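Local coordinates for protein acyl-CoA dehydrogenase (PDB 3OWA) that probably catalyses the FAD-dependent alpha,beta-dehydrogenation of acyl-CoA thioesters, at residues V12-D20 against G429-A437; I359-F367 against I499-E507. One frame throughout, in Å; residues are numbered along the deposited sequence.

Overall arrangement
Interaction 1 lays the N-terminal loop 12-20 against the chain that runs into helix 433-444. Interaction 2 crosses helices 358-383 and 490-520 in the helical core. Their centres lie about 16 Å apart, and their segments alternate along the chain. They meet directly: G15 N lies 2.9 Å from E360 OE1, a probable hydrogen bond, and F17 CB packs 3.2 Å from E507 OE2. The loop thus lies over the two crossed helices of interaction 2. The centre of interaction 1 lies about 22 Å from the centre of the chain, that of interaction 2 about 10 Å. Helix 358-383 continues from interaction 2 to Q381 and I382, which line a bound FAD together with G384, G385 and Y386.

Interaction 1 (V12-D20 against G429-A437); sequences VKGGSFLVD and GELPLLQKA
K436 reaches from the first turn of helix 433-444 across V19 of the N-terminal loop. Its CB brushes V19 CG1, and CG lies 3.5 Å from V19 CG1. CD stays on the same methyl at 3.8 Å. The chain, bent at chi2 and chi4, then carries NZ past the valine to its carbonyl: NZ donates to V19 O at 3.0 Å, with a C=O...N angle of 155° and the donor tilted out of the carbonyl plane. A long salt bridge of 3.9 Å from K436 NZ to D20 OD1 adds a second, looser hold on the ammonium. The other V19 methyl, CG2, meets L433 CD2 at 3.6 Å, while P432, the centre of an inverse gamma turn, borders CG1.

Further along, L431 CD2 rests 3.7 Å from G14 O and close to S16 CA, against a type II turn from K13 to S16. S16 OG and S16 N both donate to K13 O from one face of its plane, two bonds that would hold the turn in shape. A water lies within hydrogen-bonding distance of both G14 O and E430 OE1, bridging the turn and the glutamate. L18 and L431, one from each segment, both touch F422 of helix 411-427, L433 leans on A426 of the same helix, and F17 packs on helix 490-520.

Interaction 2 (I359-F367 against I499-E507); sequences IECSLNKVF and IVSNLYAME
F367 and Y504 both leave their helices with CG anti to the backbone N (chi1 -171° for F367), and each ring is thereby thrown across the interface to the opposite helix. F367 reaches far enough to put one face over A505: the methyl CB sits 3.9 Å from the ring centroid and 25° off its normal, a CH-pi contact offset toward the rim, where F367 CZ is the nearest atom at 3.5 Å. N502 OD1 lies at the edge of the same ring, near its plane, while N502 ND2 is hydrogen-bonded to E542. L363 carries the middle, its two methyls dividing the work. CD1 turns to Y504 CB at 3.7 Å and to V500 CG1 at 3.9 Å, whereas CD2 lies 3.8 Å from S501 CA and also meets S501 CB.

The axes of the segments 359-367 and 499-507 cross at -90° and pass 9.9 Å apart, a perpendicular packing within the helical C-terminal part of the acyl-CoA dehydrogenase fold. It joins helix 358-383 to helix 490-520, which belongs to a second C-terminal-type helical region, an extension that recalls very-long-chain acyl-CoA dehydrogenases.

The Y504 side chain crosses that of E360 at about a right angle. E360 CB and CG pass across the phenol end, E360 CG 3.5 Å from Y504 OH, and the carboxylate and ring planes stand steeply to each other. The polar ends part company: Y504 OH hydrogen-bonds with T328 OG1, and the E360 carboxylate turns to the backbone of G15. Helix 305-336 lies alongside, touching N364 through V325 and F367 through A321, and a pentaethylene glycol, probably from the crystallisation liquor, approaches F367 to about 4 Å.

Interaction 1 (V12-D20 against G429-A437)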
ATOM      1  N   VAL A  12     -30.945  18.451   2.196  1.00 64.83           N
ATOM      2  CA  VAL A  12     -29.656  18.962   2.696  1.00 62.03           C
ATOM      3  C   VAL A  12     -28.755  19.354   1.518  1.00 60.23           C
ATOM      4  O   VAL A  12     -28.643  18.601   0.554  1.00 58.50           O
ATOM      5  CB  VAL A  12     -28.983  17.865   3.578  1.00 62.03           C
ATOM      6  CG1 VAL A  12     -27.491  18.098   3.775  1.00 59.72           C
ATOM      7  CG2 VAL A  12     -29.703  17.743   4.909  1.00 62.69           C
ATOM      8  N   LYS A  13     -28.123  20.526   1.575  1.00 59.10           N
ATOM      9  CA  LYS A  13     -27.289  20.970   0.456  1.00 58.08           C
ATOM     10  C   LYS A  13     -25.947  20.259   0.407  1.00 56.66           C
ATOM     11  O   LYS A  13     -25.407  19.863   1.437  1.00 55.30           O
ATOM     12  CB  LYS A  13     -27.055  22.477   0.487  1.00 59.20           C
ATOM     13  CG  LYS A  13     -28.197  23.274  -0.123  1.00 62.46           C
ATOM     14  CD  LYS A  13     -27.935  24.773  -0.102  1.00 65.40           C
ATOM     15  CE  LYS A  13     -29.031  25.507  -0.902  1.00 68.99           C
ATOM     16  NZ  LYS A  13     -29.071  26.982  -0.637  1.00 70.78           N
ATOM     17  N   GLY A  14     -25.418  20.112  -0.804  1.00 55.45           N
ATOM     18  CA  GLY A  14     -24.087  19.556  -0.996  1.00 54.64           C
ATOM     19  C   GLY A  14     -23.026  20.401  -0.319  1.00 54.73           C
ATOM     20  O   GLY A  14     -22.998  21.625  -0.488  1.00 55.62           O
ATOM     21  N   GLY A  15     -22.173  19.747   0.469  1.00 53.36           N
ATOM     22  CA  GLY A  15     -21.086  20.422   1.163  1.00 53.37           C
ATOM     23  C   GLY A  15     -21.483  21.107   2.466  1.00 54.04           C
ATOM     24  O   GLY A  15     -20.632  21.642   3.167  1.00 54.43           O
ATOM     25  N   SER A  16     -22.766  21.073   2.808  1.00 54.33           N
ATOM     26  CA  SER A  16     -23.243  21.775   3.999  1.00 55.02           C
ATOM     27  C   SER A  16     -22.823  21.095   5.302  1.00 54.70           C
ATOM     28  O   SER A  16     -22.767  21.753   6.353  1.00 54.99           O
ATOM     29  CB  SER A  16     -24.758  22.047   3.950  1.00 55.98           C
ATOM     30  OG  SER A  16     -25.539  20.861   3.996  1.00 55.48           O
ATOM     31  N   PHE A  17     -22.501  19.800   5.238  1.00 53.05           N
ATOM     32  CA  PHE A  17     -21.982  19.095   6.414  1.00 52.44           C
ATOM     33  C   PHE A  17     -20.793  19.838   7.050  1.00 52.96           C
ATOM     34  O   PHE A  17     -20.530  19.686   8.231  1.00 53.57           O
ATOM     35  CB  PHE A  17     -21.570  17.656   6.071  1.00 51.05           C
ATOM     36  CG  PHE A  17     -20.380  17.557   5.141  1.00 47.96           C
ATOM     37  CD1 PHE A  17     -19.080  17.562   5.640  1.00 46.81           C
ATOM     38  CD2 PHE A  17     -20.563  17.457   3.758  1.00 45.63           C
ATOM     39  CE1 PHE A  17     -17.979  17.477   4.773  1.00 44.21           C
ATOM     40  CE2 PHE A  17     -19.468  17.360   2.892  1.00 44.88           C
ATOM     41  CZ  PHE A  17     -18.176  17.379   3.406  1.00 42.48           C
ATOM     42  N   LEU A  18     -20.081  20.629   6.264  1.00 53.28           N
ATOM     43  CA  LEU A  18     -18.903  21.313   6.745  1.00 54.38           C
ATOM     44  C   LEU A  18     -19.222  22.480   7.697  1.00 56.71           C
ATOM     45  O   LEU A  18     -18.364  22.918   8.476  1.00 56.64           O
ATOM     46  CB  LEU A  18     -18.086  21.829   5.560  1.00 53.69           C
ATOM     47  CG  LEU A  18     -16.851  22.670   5.913  1.00 54.99           C
ATOM     48  CD1 LEU A  18     -15.909  21.921   6.855  1.00 52.25           C
ATOM     49  CD2 LEU A  18     -16.105  23.156   4.658  1.00 54.31           C
ATOM     50  N   VAL A  19     -20.460  22.956   7.639  1.00 58.93           N
ATOM     51  CA  VAL A  19     -20.840  24.253   8.205  1.00 61.58           C
ATOM     52  C   VAL A  19     -22.119  24.181   9.058  1.00 62.88           C
ATOM     53  O   VAL A  19     -22.406  25.086   9.843  1.00 65.01           O
ATOM     54  CB  VAL A  19     -20.970  25.284   7.042  1.00 62.15           C
ATOM     55  CG1 VAL A  19     -21.965  26.344   7.335  1.00 64.98           C
ATOM     56  CG2 VAL A  19     -19.631  25.899   6.717  1.00 63.09           C
ATOM     57  N   ASP A  20     -22.884  23.105   8.917  1.00 62.84           N
ATOM     58  CA  ASP A  20     -24.160  22.976   9.615  1.00 64.30           C
ATOM     59  C   ASP A  20     -24.142  21.747  10.491  1.00 63.84           C
ATOM     60  O   ASP A  20     -23.412  20.788  10.223  1.00 62.98           O
ATOM     61  CB  ASP A  20     -25.324  22.884   8.619  1.00 64.87           C
ATOM     62  CG  ASP A  20     -25.574  24.198   7.875  1.00 68.32           C
ATOM     63  OD1 ASP A  20     -25.297  25.281   8.443  1.00 72.74           O
ATOM     64  OD2 ASP A  20     -26.062  24.156   6.721  1.00 71.21           O
ATOM     65  N   GLY A 429     -23.261  31.553  -3.681  1.00 84.98           N
ATOM     66  CA  GLY A 429     -24.204  31.781  -2.584  1.00 85.48           C
ATOM     67  C   GLY A 429     -24.931  30.566  -2.034  1.00 84.93           C
ATOM     68  O   GLY A 429     -25.850  30.711  -1.226  1.00 85.43           O
ATOM     69  N   GLU A 430     -24.516  29.370  -2.463  1.00 83.84           N
ATOM     70  CA  GLU A 430     -25.097  28.105  -1.982  1.00 83.31           C
ATOM     71  C   GLU A 430     -24.659  27.763  -0.561  1.00 82.83           C
ATOM     72  O   GLU A 430     -25.396  27.114   0.180  1.00 82.65           O
ATOM     73  CB  GLU A 430     -24.736  26.943  -2.912  1.00 82.35           C
ATOM     74  CG  GLU A 430     -25.634  26.769  -4.124  1.00 83.57           C
ATOM     75  CD  GLU A 430     -25.168  25.624  -5.020  1.00 85.26           C
ATOM     76  OE1 GLU A 430     -25.699  24.495  -4.881  1.00 85.06           O
ATOM     77  OE2 GLU A 430     -24.252  25.848  -5.849  1.00 86.31           O
ATOM     78  N   LEU A 431     -23.450  28.180  -0.199  1.00 82.67           N
ATOM     79  CA  LEU A 431     -22.907  27.915   1.128  1.00 83.00           C
ATOM     80  C   LEU A 431     -22.443  29.208   1.782  1.00 84.52           C
ATOM     81  O   LEU A 431     -21.677  29.972   1.183  1.00 84.23           O
ATOM     82  CB  LEU A 431     -21.755  26.894   1.083  1.00 81.41           C
ATOM     83  CG  LEU A 431     -22.041  25.458   0.626  1.00 80.01           C
ATOM     84  CD1 LEU A 431     -20.745  24.652   0.536  1.00 77.94           C
ATOM     85  CD2 LEU A 431     -23.073  24.760   1.527  1.00 79.61           C
ATOM     86  N   PRO A 432     -22.899  29.449   3.022  1.00 86.16           N
ATOM     87  CA  PRO A 432     -22.574  30.670   3.761  1.00 88.00           C
ATOM     88  C   PRO A 432     -21.175  30.611   4.376  1.00 88.08           C
ATOM     89  O   PRO A 432     -21.024  30.800   5.587  1.00 88.53           O
ATOM     90  CB  PRO A 432     -23.644  30.698   4.856  1.00 88.86           C
ATOM     91  CG  PRO A 432     -23.926  29.251   5.121  1.00 87.59           C
ATOM     92  CD  PRO A 432     -23.773  28.546   3.801  1.00 86.21           C
ATOM     93  N   LEU A 433     -20.164  30.376   3.539  1.00 88.09           N
ATOM     94  CA  LEU A 433     -18.789  30.130   4.012  1.00 88.26           C
ATOM     95  C   LEU A 433     -18.085  31.348   4.632  1.00 89.53           C
ATOM     96  O   LEU A 433     -17.461  31.216   5.685  1.00 89.14           O
ATOM     97  CB  LEU A 433     -17.908  29.490   2.918  1.00 87.05           C
ATOM     98  CG  LEU A 433     -18.139  28.055   2.415  1.00 85.75           C
ATOM     99  CD1 LEU A 433     -16.891  27.580   1.679  1.00 84.81           C
ATOM    100  CD2 LEU A 433     -18.494  27.077   3.531  1.00 84.85           C
ATOM    101  N   LEU A 434     -18.176  32.510   3.978  1.00 91.19           N
ATOM    102  CA  LEU A 434     -17.610  33.756   4.520  1.00 93.00           C
ATOM    103  C   LEU A 434     -18.262  34.106   5.853  1.00 94.05           C
ATOM    104  O   LEU A 434     -17.569  34.342   6.847  1.00 93.93           O
ATOM    105  CB  LEU A 434     -17.770  34.922   3.534  1.00 94.11           C
ATOM    106  CG  LEU A 434     -16.715  35.121   2.440  1.00 94.31           C
ATOM    107  CD1 LEU A 434     -17.238  36.095   1.393  1.00 96.03           C
ATOM    108  CD2 LEU A 434     -15.383  35.605   3.010  1.00 94.84           C
ATOM    109  N   GLN A 435     -19.599  34.112   5.849  1.00 95.12           N
ATOM    110  CA  GLN A 435     -20.424  34.426   7.020  1.00 96.53           C
ATOM    111  C   GLN A 435     -20.235  33.442   8.180  1.00 96.00           C
ATOM    112  O   GLN A 435     -20.542  33.765   9.336  1.00 96.93           O
ATOM    113  CB  GLN A 435     -21.903  34.491   6.627  1.00 97.34           C
ATOM    114  CG  GLN A 435     -22.306  35.770   5.903  1.00 99.33           C
ATOM    115  CD  GLN A 435     -23.792  36.058   6.023  1.00102.11           C
ATOM    116  OE1 GLN A 435     -24.622  35.359   5.435  1.00104.03           O
ATOM    117  NE2 GLN A 435     -24.135  37.092   6.792  1.00103.71           N
ATOM    118  N   LYS A 436     -19.730  32.249   7.863  1.00 94.61           N
ATOM    119  CA  LYS A 436     -19.483  31.207   8.867  1.00 93.71           C
ATOM    120  C   LYS A 436     -18.024  31.219   9.354  1.00 93.16           C
ATOM    121  O   LYS A 436     -17.732  30.853  10.504  1.00 92.63           O
ATOM    122  CB  LYS A 436     -19.881  29.826   8.318  1.00 92.48           C
ATOM    123  CG  LYS A 436     -20.752  29.015   9.266  1.00 92.21           C
ATOM    124  CD  LYS A 436     -22.175  29.556   9.327  1.00 92.85           C
ATOM    125  CE  LYS A 436     -22.856  29.203  10.641  1.00 93.41           C
ATOM    126  NZ  LYS A 436     -23.407  27.826  10.628  1.00 91.82           N
ATOM    127  N   ALA A 437     -17.128  31.663   8.471  1.00 93.03           N
ATOM    128  CA  ALA A 437     -15.707  31.823   8.770  1.00 93.16           C
ATOM    129  C   ALA A 437     -15.448  32.985   9.730  1.00 94.61           C
ATOM    130  O   ALA A 437     -14.461  32.984  10.472  1.00 94.63           O
ATOM    131  CB  ALA A 437     -14.916  32.020   7.481  1.00 92.66           C
TER
HETATM  132  O   HOH W   1     -24.235  23.189  -2.694  1.00 68.96           O

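Interaction 2 (I359-F367 against I499-E507)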
ATOM      1  N   ILE A 359     -19.084  16.956  -4.125  1.00 39.51           N
ATOM      2  CA  ILE A 359     -18.067  16.898  -3.075  1.00 38.60           C
ATOM      3  C   ILE A 359     -18.069  15.552  -2.358  1.00 37.45           C
ATOM      4  O   ILE A 359     -17.046  14.890  -2.269  1.00 36.53           O
ATOM      5  CB  ILE A 359     -18.169  18.048  -2.063  1.00 39.10           C
ATOM      6  CG1 ILE A 359     -17.770  19.364  -2.729  1.00 40.50           C
ATOM      7  CG2 ILE A 359     -17.270  17.766  -0.861  1.00 39.21           C
ATOM      8  CD1 ILE A 359     -18.165  20.624  -1.912  1.00 43.03           C
ATOM      9  N   GLU A 360     -19.220  15.174  -1.834  1.00 37.32           N
ATOM     10  CA  GLU A 360     -19.412  13.892  -1.189  1.00 37.22           C
ATOM     11  C   GLU A 360     -19.000  12.710  -2.103  1.00 35.78           C
ATOM     12  O   GLU A 360     -18.405  11.747  -1.631  1.00 35.63           O
ATOM     13  CB  GLU A 360     -20.877  13.771  -0.724  1.00 37.11           C
ATOM     14  CG  GLU A 360     -21.252  14.785   0.383  1.00 42.10           C
ATOM     15  CD  GLU A 360     -21.735  16.168  -0.137  1.00 45.83           C
ATOM     16  OE1 GLU A 360     -22.335  16.894   0.679  1.00 45.58           O
ATOM     17  OE2 GLU A 360     -21.515  16.528  -1.335  1.00 44.80           O
ATOM     18  N   CYS A 361     -19.301  12.785  -3.402  1.00 35.43           N
ATOM     19  CA  CYS A 361     -18.915  11.711  -4.354  1.00 34.90           C
ATOM     20  C   CYS A 361     -17.405  11.543  -4.447  1.00 33.82           C
ATOM     21  O   CYS A 361     -16.888  10.407  -4.427  1.00 33.14           O
ATOM     22  CB  CYS A 361     -19.475  11.990  -5.768  1.00 34.74           C
ATOM     23  SG  CYS A 361     -21.295  11.841  -5.878  1.00 38.58           S
ATOM     24  N   SER A 362     -16.689  12.658  -4.559  0.61 33.74           N
ATOM     25  CA  SER A 362     -15.224  12.636  -4.639  0.61 33.24           C
ATOM     26  C   SER A 362     -14.620  12.125  -3.337  0.61 33.06           C
ATOM     27  O   SER A 362     -13.696  11.306  -3.356  0.61 32.54           O
ATOM     28  CB  SER A 362     -14.674  14.027  -4.965  0.61 33.98           C
ATOM     29  OG  SER A 362     -14.569  14.199  -6.369  0.61 35.76           O
ATOM     30  N   LEU A 363     -15.151  12.582  -2.205  1.00 33.03           N
ATOM     31  CA  LEU A 363     -14.705  12.048  -0.911  1.00 33.48           C
ATOM     32  C   LEU A 363     -14.876  10.536  -0.794  1.00 32.57           C
ATOM     33  O   LEU A 363     -13.990   9.871  -0.280  1.00 33.65           O
ATOM     34  CB  LEU A 363     -15.393  12.729   0.290  1.00 33.33           C
ATOM     35  CG  LEU A 363     -15.323  14.263   0.387  1.00 36.40           C
ATOM     36  CD1 LEU A 363     -16.159  14.743   1.576  1.00 38.37           C
ATOM     37  CD2 LEU A 363     -13.872  14.787   0.435  1.00 36.21           C
ATOM     38  N   ASN A 364     -16.027  10.023  -1.201  1.00 32.51           N
ATOM     39  CA  ASN A 364     -16.320   8.586  -1.130  1.00 32.77           C
ATOM     40  C   ASN A 364     -15.350   7.817  -1.987  1.00 31.90           C
ATOM     41  O   ASN A 364     -14.832   6.770  -1.587  1.00 32.61           O
ATOM     42  CB  ASN A 364     -17.723   8.293  -1.659  1.00 33.16           C
ATOM     43  CG  ASN A 364     -18.840   8.671  -0.685  1.00 36.08           C
ATOM     44  OD1 ASN A 364     -18.634   8.921   0.517  1.00 39.62           O
ATOM     45  ND2 ASN A 364     -20.039   8.696  -1.214  1.00 33.74           N
ATOM     46  N   LYS A 365     -15.082   8.337  -3.175  1.00 30.57           N
ATOM     47  CA  LYS A 365     -14.200   7.654  -4.072  1.00 29.79           C
ATOM     48  C   LYS A 365     -12.782   7.522  -3.498  1.00 28.72           C
ATOM     49  O   LYS A 365     -12.199   6.428  -3.528  1.00 27.26           O
ATOM     50  CB  LYS A 365     -14.191   8.332  -5.443  1.00 30.20           C
ATOM     51  CG  LYS A 365     -13.480   7.524  -6.526  1.00 32.11           C
ATOM     52  CD  LYS A 365     -12.028   7.897  -6.666  1.00 31.05           C
ATOM     53  CE  LYS A 365     -11.328   6.921  -7.550  1.00 33.85           C
ATOM     54  NZ  LYS A 365      -9.906   7.296  -7.858  1.00 32.43           N
ATOM     55  N   VAL A 366     -12.229   8.632  -2.991  1.00 28.37           N
ATOM     56  CA  VAL A 366     -10.896   8.614  -2.444  1.00 27.72           C
ATOM     57  C   VAL A 366     -10.882   7.820  -1.152  1.00 28.05           C
ATOM     58  O   VAL A 366      -9.998   6.978  -0.921  1.00 27.61           O
ATOM     59  CB  VAL A 366     -10.353  10.053  -2.142  1.00 28.98           C
ATOM     60  CG1 VAL A 366      -8.977   9.948  -1.427  1.00 27.14           C
ATOM     61  CG2 VAL A 366     -10.254  10.874  -3.413  1.00 25.44           C
ATOM     62  N   PHE A 367     -11.869   8.060  -0.297  1.00 28.60           N
ATOM     63  CA  PHE A 367     -11.840   7.403   1.013  1.00 29.43           C
ATOM     64  C   PHE A 367     -12.050   5.903   0.854  1.00 29.65           C
ATOM     65  O   PHE A 367     -11.331   5.120   1.452  1.00 30.28           O
ATOM     66  CB  PHE A 367     -12.906   7.986   1.928  1.00 29.94           C
ATOM     67  CG  PHE A 367     -12.812   7.519   3.347  1.00 32.91           C
ATOM     68  CD1 PHE A 367     -11.964   8.152   4.236  1.00 34.01           C
ATOM     69  CD2 PHE A 367     -13.626   6.491   3.812  1.00 33.95           C
ATOM     70  CE1 PHE A 367     -11.882   7.735   5.564  1.00 36.15           C
ATOM     71  CE2 PHE A 367     -13.546   6.055   5.128  1.00 35.05           C
ATOM     72  CZ  PHE A 367     -12.683   6.677   6.015  1.00 36.60           C
ATOM     73  N   ILE A 499      -8.552  16.821   5.377  1.00 36.25           N
ATOM     74  CA  ILE A 499      -9.345  17.215   6.519  1.00 36.84           C
ATOM     75  C   ILE A 499     -10.849  17.011   6.270  1.00 36.97           C
ATOM     76  O   ILE A 499     -11.562  16.443   7.109  1.00 36.26           O
ATOM     77  CB  ILE A 499      -9.061  18.687   6.989  1.00 37.62           C
ATOM     78  CG1 ILE A 499      -7.656  18.776   7.562  1.00 37.42           C
ATOM     79  CG2 ILE A 499     -10.114  19.107   8.038  1.00 38.14           C
ATOM     80  CD1 ILE A 499      -7.159  20.195   7.821  1.00 38.94           C
ATOM     81  N   VAL A 500     -11.329  17.491   5.126  1.00 37.22           N
ATOM     82  CA  VAL A 500     -12.751  17.421   4.836  1.00 37.67           C
ATOM     83  C   VAL A 500     -13.153  15.941   4.711  1.00 37.96           C
ATOM     84  O   VAL A 500     -14.234  15.530   5.186  1.00 38.36           O
ATOM     85  CB  VAL A 500     -13.084  18.186   3.524  1.00 38.96           C
ATOM     86  CG1 VAL A 500     -14.564  17.990   3.128  1.00 39.06           C
ATOM     87  CG2 VAL A 500     -12.711  19.688   3.664  1.00 39.20           C
ATOM     88  N   SER A 501     -12.284  15.141   4.095  1.00 35.97           N
ATOM     89  CA  SER A 501     -12.604  13.737   3.896  1.00 36.75           C
ATOM     90  C   SER A 501     -12.714  13.023   5.267  1.00 36.90           C
ATOM     91  O   SER A 501     -13.687  12.321   5.539  1.00 36.81           O
ATOM     92  CB  SER A 501     -11.546  13.060   3.051  1.00 35.05           C
ATOM     93  OG  SER A 501     -11.899  11.695   2.934  1.00 39.29           O
ATOM     94  N   ASN A 502     -11.733  13.230   6.131  1.00 37.03           N
ATOM     95  CA  ASN A 502     -11.782  12.625   7.464  1.00 38.46           C
ATOM     96  C   ASN A 502     -12.987  13.077   8.245  1.00 38.48           C
ATOM     97  O   ASN A 502     -13.636  12.274   8.893  1.00 39.60           O
ATOM     98  CB  ASN A 502     -10.499  12.915   8.245  1.00 38.95           C
ATOM     99  CG  ASN A 502      -9.408  11.902   7.948  1.00 42.52           C
ATOM    100  OD1 ASN A 502      -9.636  10.884   7.293  1.00 45.58           O
ATOM    101  ND2 ASN A 502      -8.221  12.182   8.420  1.00 47.81           N
ATOM    102  N   LEU A 503     -13.296  14.366   8.155  1.00 39.46           N
ATOM    103  CA  LEU A 503     -14.487  14.912   8.808  1.00 40.91           C
ATOM    104  C   LEU A 503     -15.817  14.246   8.368  1.00 39.74           C
ATOM    105  O   LEU A 503     -16.654  13.871   9.205  1.00 39.69           O
ATOM    106  CB  LEU A 503     -14.512  16.442   8.639  1.00 42.13           C
ATOM    107  CG  LEU A 503     -15.876  17.042   8.898  1.00 46.09           C
ATOM    108  CD1 LEU A 503     -16.033  17.226  10.392  1.00 50.55           C
ATOM    109  CD2 LEU A 503     -16.074  18.338   8.118  1.00 49.65           C
ATOM    110  N   TYR A 504     -15.994  14.098   7.060  1.00 39.17           N
ATOM    111  CA  TYR A 504     -17.170  13.441   6.480  1.00 39.37           C
ATOM    112  C   TYR A 504     -17.312  11.981   6.931  1.00 38.95           C
ATOM    113  O   TYR A 504     -18.406  11.521   7.268  1.00 40.59           O
ATOM    114  CB  TYR A 504     -17.135  13.526   4.931  1.00 39.36           C
ATOM    115  CG  TYR A 504     -18.412  13.111   4.238  1.00 38.03           C
ATOM    116  CD1 TYR A 504     -19.635  13.719   4.558  1.00 40.95           C
ATOM    117  CD2 TYR A 504     -18.407  12.116   3.269  1.00 38.44           C
ATOM    118  CE1 TYR A 504     -20.819  13.349   3.928  1.00 39.64           C
ATOM    119  CE2 TYR A 504     -19.584  11.737   2.621  1.00 39.29           C
ATOM    120  CZ  TYR A 504     -20.791  12.365   2.962  1.00 39.82           C
ATOM    121  OH  TYR A 504     -21.957  11.984   2.329  1.00 40.09           O
ATOM    122  N   ALA A 505     -16.216  11.246   6.930  1.00 37.57           N
ATOM    123  CA  ALA A 505     -16.264   9.866   7.410  1.00 37.76           C
ATOM    124  C   ALA A 505     -16.578   9.797   8.925  1.00 38.20           C
ATOM    125  O   ALA A 505     -17.397   8.970   9.362  1.00 39.08           O
ATOM    126  CB  ALA A 505     -14.941   9.162   7.102  1.00 36.80           C
HETATM  127  N   MSE A 506     -15.936  10.659   9.708  1.00 38.55           N
HETATM  128  CA  MSE A 506     -16.178  10.728  11.169  1.00 40.23           C
HETATM  129  C   MSE A 506     -17.624  11.033  11.473  1.00 40.40           C
HETATM  130  O   MSE A 506     -18.248  10.340  12.260  1.00 41.87           O
HETATM  131  CB  MSE A 506     -15.330  11.817  11.816  1.00 40.40           C
HETATM  132  CG  MSE A 506     -13.872  11.489  11.953  1.00 41.20           C
HETATM  133 SE   MSE A 506     -12.943  13.019  12.671  0.53 45.32          SE
HETATM  134  CE  MSE A 506     -13.772  13.109  14.414  1.00 43.71           C
ATOM    135  N   GLU A 507     -18.156  12.089  10.865  1.00 41.32           N
ATOM    136  CA  GLU A 507     -19.554  12.478  11.100  1.00 41.80           C
ATOM    137  C   GLU A 507     -20.542  11.391  10.669  1.00 41.41           C
ATOM    138  O   GLU A 507     -21.535  11.128  11.352  1.00 42.14           O
ATOM    139  CB  GLU A 507     -19.862  13.801  10.393  1.00 42.80           C
ATOM    140  CG  GLU A 507     -21.292  14.300  10.608  1.00 47.11           C
ATOM    141  CD  GLU A 507     -21.639  15.582   9.818  1.00 53.20           C
ATOM    142  OE1 GLU A 507     -22.145  16.547  10.440  1.00 54.90           O
ATOM    143  OE2 GLU A 507     -21.423  15.637   8.580  1.00 55.06           O
TER